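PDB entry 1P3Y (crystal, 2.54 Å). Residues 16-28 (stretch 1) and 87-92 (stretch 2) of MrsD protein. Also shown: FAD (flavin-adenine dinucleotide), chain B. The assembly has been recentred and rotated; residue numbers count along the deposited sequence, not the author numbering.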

# COMPACT_ATOMS: atom_id res chain seq x y z
N CYS A 16 -17.68 -18.79 -15.53
CA CYS A 16 -17.70 -18.95 -14.07
C CYS A 16 -16.49 -19.73 -13.58
O CYS A 16 -15.70 -20.22 -14.38
CB CYS A 16 -18.97 -19.65 -13.59
SG CYS A 16 -20.51 -18.74 -13.93
N GLY A 17 -16.37 -19.86 -12.26
CA GLY A 17 -15.23 -20.54 -11.67
C GLY A 17 -15.12 -22.04 -11.86
O GLY A 17 -15.74 -22.81 -11.15
N SER A 18 -14.30 -22.46 -12.82
CA SER A 18 -14.09 -23.88 -13.07
C SER A 18 -12.73 -24.10 -13.74
O SER A 18 -12.28 -23.23 -14.50
CB SER A 18 -15.19 -24.41 -13.99
OG SER A 18 -14.75 -25.61 -14.61
N ILE A 19 -12.08 -25.22 -13.47
CA ILE A 19 -10.80 -25.50 -14.12
C ILE A 19 -10.97 -25.49 -15.65
O ILE A 19 -10.09 -25.06 -16.39
CB ILE A 19 -10.23 -26.89 -13.70
CG1 ILE A 19 -9.60 -26.80 -12.31
CG2 ILE A 19 -9.17 -27.35 -14.69
CD1 ILE A 19 -8.25 -26.07 -12.29
N SER A 20 -12.14 -25.93 -16.12
CA SER A 20 -12.40 -25.97 -17.56
C SER A 20 -12.44 -24.60 -18.22
O SER A 20 -12.42 -24.49 -19.45
CB SER A 20 -13.70 -26.72 -17.85
OG SER A 20 -14.84 -25.95 -17.52
N SER A 21 -12.49 -23.54 -17.41
CA SER A 21 -12.51 -22.17 -17.95
C SER A 21 -11.17 -21.87 -18.57
O SER A 21 -11.06 -21.03 -19.48
CB SER A 21 -12.76 -21.15 -16.85
OG SER A 21 -14.00 -21.39 -16.22
N VAL A 22 -10.13 -22.55 -18.09
CA VAL A 22 -8.81 -22.29 -18.62
C VAL A 22 -8.78 -22.59 -20.11
O VAL A 22 -8.02 -21.97 -20.85
CB VAL A 22 -7.78 -23.11 -17.86
CG1 VAL A 22 -6.37 -22.68 -18.26
CG2 VAL A 22 -7.99 -22.92 -16.37
N GLY A 23 -9.61 -23.54 -20.54
CA GLY A 23 -9.65 -23.88 -21.95
C GLY A 23 -10.69 -23.13 -22.77
O GLY A 23 -10.91 -23.43 -23.95
N ILE A 24 -11.32 -22.13 -22.18
CA ILE A 24 -12.36 -21.39 -22.89
C ILE A 24 -12.00 -20.87 -24.31
O ILE A 24 -12.91 -20.60 -25.10
CB ILE A 24 -12.88 -20.20 -22.02
CG1 ILE A 24 -14.27 -19.76 -22.51
CG2 ILE A 24 -11.90 -19.02 -22.07
CD1 ILE A 24 -15.34 -20.77 -22.23
N SER A 25 -10.72 -20.74 -24.64
CA SER A 25 -10.35 -20.25 -25.98
C SER A 25 -10.83 -21.18 -27.11
O SER A 25 -11.14 -20.74 -28.22
CB SER A 25 -8.85 -20.08 -26.11
OG SER A 25 -8.21 -21.33 -25.98
N SER A 26 -10.88 -22.48 -26.81
CA SER A 26 -11.34 -23.47 -27.77
C SER A 26 -12.75 -23.15 -28.25
O SER A 26 -13.06 -23.23 -29.45
CB SER A 26 -11.32 -24.85 -27.12
OG SER A 26 -10.05 -25.10 -26.54
N TYR A 27 -13.62 -22.78 -27.31
CA TYR A 27 -14.98 -22.43 -27.66
C TYR A 27 -14.99 -21.06 -28.30
O TYR A 27 -15.56 -20.86 -29.37
CB TYR A 27 -15.88 -22.43 -26.42
CG TYR A 27 -16.01 -23.80 -25.77
CD1 TYR A 27 -14.97 -24.33 -24.99
CD2 TYR A 27 -17.16 -24.58 -25.96
CE1 TYR A 27 -15.07 -25.61 -24.42
CE2 TYR A 27 -17.27 -25.85 -25.41
CZ TYR A 27 -16.22 -26.36 -24.64
OH TYR A 27 -16.34 -27.62 -24.10
N LEU A 28 -14.32 -20.13 -27.64
CA LEU A 28 -14.26 -18.75 -28.10
C LEU A 28 -13.76 -18.60 -29.54
O LEU A 28 -14.37 -17.86 -30.32
CB LEU A 28 -13.39 -17.92 -27.14
CG LEU A 28 -14.08 -16.87 -26.24
CD1 LEU A 28 -15.30 -17.47 -25.58
CD2 LEU A 28 -13.10 -16.36 -25.19
PA FAD B . -17.89 -16.05 -7.71
O1A FAD B . -16.51 -16.17 -8.34
O2A FAD B . -18.65 -14.75 -7.86
O5B FAD B . -17.83 -16.37 -6.10
C5B FAD B . -16.72 -17.05 -5.44
C4B FAD B . -15.75 -16.07 -4.80
O4B FAD B . -15.90 -14.78 -5.39
C3B FAD B . -15.96 -15.84 -3.29
O3B FAD B . -14.76 -16.29 -2.68
C2B FAD B . -16.24 -14.38 -3.19
O2B FAD B . -15.86 -13.67 -2.05
C1B FAD B . -15.59 -13.80 -4.45
N9A FAD B . -16.09 -12.51 -5.02
C8A FAD B . -17.34 -12.19 -5.72
N7A FAD B . -17.45 -10.93 -6.09
C5A FAD B . -16.23 -10.32 -5.65
C6A FAD B . -15.69 -8.98 -5.71
N6A FAD B . -16.35 -7.96 -6.30
N1A FAD B . -14.41 -8.73 -5.12
C2A FAD B . -13.70 -9.72 -4.50
N3A FAD B . -14.14 -11.08 -4.40
C4A FAD B . -15.46 -11.23 -5.03
N1 FAD B . -17.80 -24.97 -8.69
C2 FAD B . -18.63 -25.57 -9.63
O2 FAD B . -19.88 -25.58 -9.46
N3 FAD B . -18.07 -26.17 -10.76
C4 FAD B . -16.65 -26.23 -11.06
O4 FAD B . -16.24 -26.82 -12.14
C4X FAD B . -15.84 -25.60 -10.12
N5 FAD B . -14.43 -25.61 -10.39
C5X FAD B . -13.58 -24.94 -9.45
C6 FAD B . -12.17 -24.91 -9.66
C7 FAD B . -11.23 -24.26 -8.76
C7M FAD B . -9.72 -24.28 -9.11
C8 FAD B . -11.79 -23.59 -7.56
C8M FAD B . -10.94 -22.86 -6.54
C9 FAD B . -13.17 -23.59 -7.30
C9A FAD B . -14.10 -24.25 -8.20
N10 FAD B . -15.59 -24.33 -8.04
C10 FAD B . -16.43 -24.98 -8.96
C1' FAD B . -16.15 -23.70 -6.88
C2' FAD B . -16.77 -22.36 -7.06
O2' FAD B . -15.71 -21.43 -7.57
C3' FAD B . -17.27 -21.82 -5.77
O3' FAD B . -18.53 -22.42 -5.38
C4' FAD B . -17.48 -20.28 -5.76
O4' FAD B . -17.91 -19.90 -4.41
C5' FAD B . -18.52 -19.77 -6.73
O5' FAD B . -17.94 -19.52 -8.01
P FAD B . -18.62 -18.58 -9.08
O1P FAD B . -17.74 -18.58 -10.25
O2P FAD B . -20.04 -19.06 -9.30
O3P FAD B . -18.82 -17.17 -8.31
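Stretch 2, residues 87-92: IIPATA

Residues 87-91 of MrsD are extended, turning a corner at Ile88 and Pro89, where the peptide bond before Pro89 is cis; Thr91 caps the helix that Ala92 enters. After Cys16, the contacts pass from Thr91 at Gly17, through Pro89 at the serines, to Ile88 at Ile24 and Tyr27. The nearest CA atoms are those of Cys16 and Ala90, 5.6 Å apart. Beside this pair Cys16 N donates to Pro89 O (3.1 Å), the one hydrogen bond between the stretches. The CA-to-CB bond of Cys16 (chi1 m) points toward stretch 2; SG lies 3.9 Å from Ile87 CG2 and CB 3.7 Å from Thr91 CG2. That methyl also lies 3.2 Å from Gly17 O, while Gly17 N donates to FAD O1P and Thr91 OG1 to FAD O2P, each at 2.7 Å. Three serines then line one side of Pro89 CG: Ser18 CB at 3.7 Å, Ser20 OG at 3.6 Å and Ser21 OG at 3.3 Å. Ser21 OG also donates a hydrogen bond to Cys16 O (2.8 Å), closing the loop from 16 to 21 beside the proline. The CA-to-CB bond of Ile24 points sideways, but CD1 comes within 3.4 Å of Ile88 O and 4.4 Å of Pro89 CD. In the helix, Tyr27 offers a ring face to Ile88 CD1, 4.0 Å from the ring centroid in a CH-pi contact.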

# COMPACT_ATOMS: atom_id res chain seq x y z
N ILE A 87 -23.90 -18.96 -20.71
CA ILE A 87 -22.96 -19.10 -19.61
C ILE A 87 -22.25 -20.45 -19.67
O ILE A 87 -22.86 -21.50 -19.44
CB ILE A 87 -23.67 -18.95 -18.25
CG1 ILE A 87 -24.27 -17.54 -18.14
CG2 ILE A 87 -22.68 -19.26 -17.09
CD1 ILE A 87 -25.09 -17.28 -16.87
N ILE A 88 -20.97 -20.41 -20.01
CA ILE A 88 -20.15 -21.61 -20.09
C ILE A 88 -18.70 -21.32 -19.64
O ILE A 88 -18.01 -20.49 -20.22
CB ILE A 88 -20.15 -22.18 -21.55
CG1 ILE A 88 -19.20 -23.39 -21.63
CG2 ILE A 88 -19.73 -21.10 -22.58
CD1 ILE A 88 -19.27 -24.14 -22.94
N PRO A 89 -18.24 -22.00 -18.60
CA PRO A 89 -18.99 -23.00 -17.85
C PRO A 89 -19.80 -22.34 -16.74
O PRO A 89 -19.44 -21.26 -16.26
CB PRO A 89 -17.91 -23.90 -17.29
CG PRO A 89 -16.78 -22.94 -17.04
CD PRO A 89 -16.80 -22.06 -18.27
N ALA A 90 -20.87 -23.01 -16.34
CA ALA A 90 -21.77 -22.57 -15.28
C ALA A 90 -21.49 -23.39 -14.03
O ALA A 90 -21.37 -24.60 -14.12
CB ALA A 90 -23.19 -22.77 -15.72
N THR A 91 -21.37 -22.73 -12.88
CA THR A 91 -21.12 -23.41 -11.60
C THR A 91 -22.43 -23.77 -10.89
O THR A 91 -23.51 -23.25 -11.22
CB THR A 91 -20.35 -22.50 -10.62
OG1 THR A 91 -21.01 -21.23 -10.57
CG2 THR A 91 -18.89 -22.30 -11.04
N ALA A 92 -22.34 -24.64 -9.89
CA ALA A 92 -23.53 -24.98 -9.13
C ALA A 92 -24.04 -23.65 -8.56
O ALA A 92 -25.24 -23.35 -8.58
CB ALA A 92 -23.18 -25.95 -8.01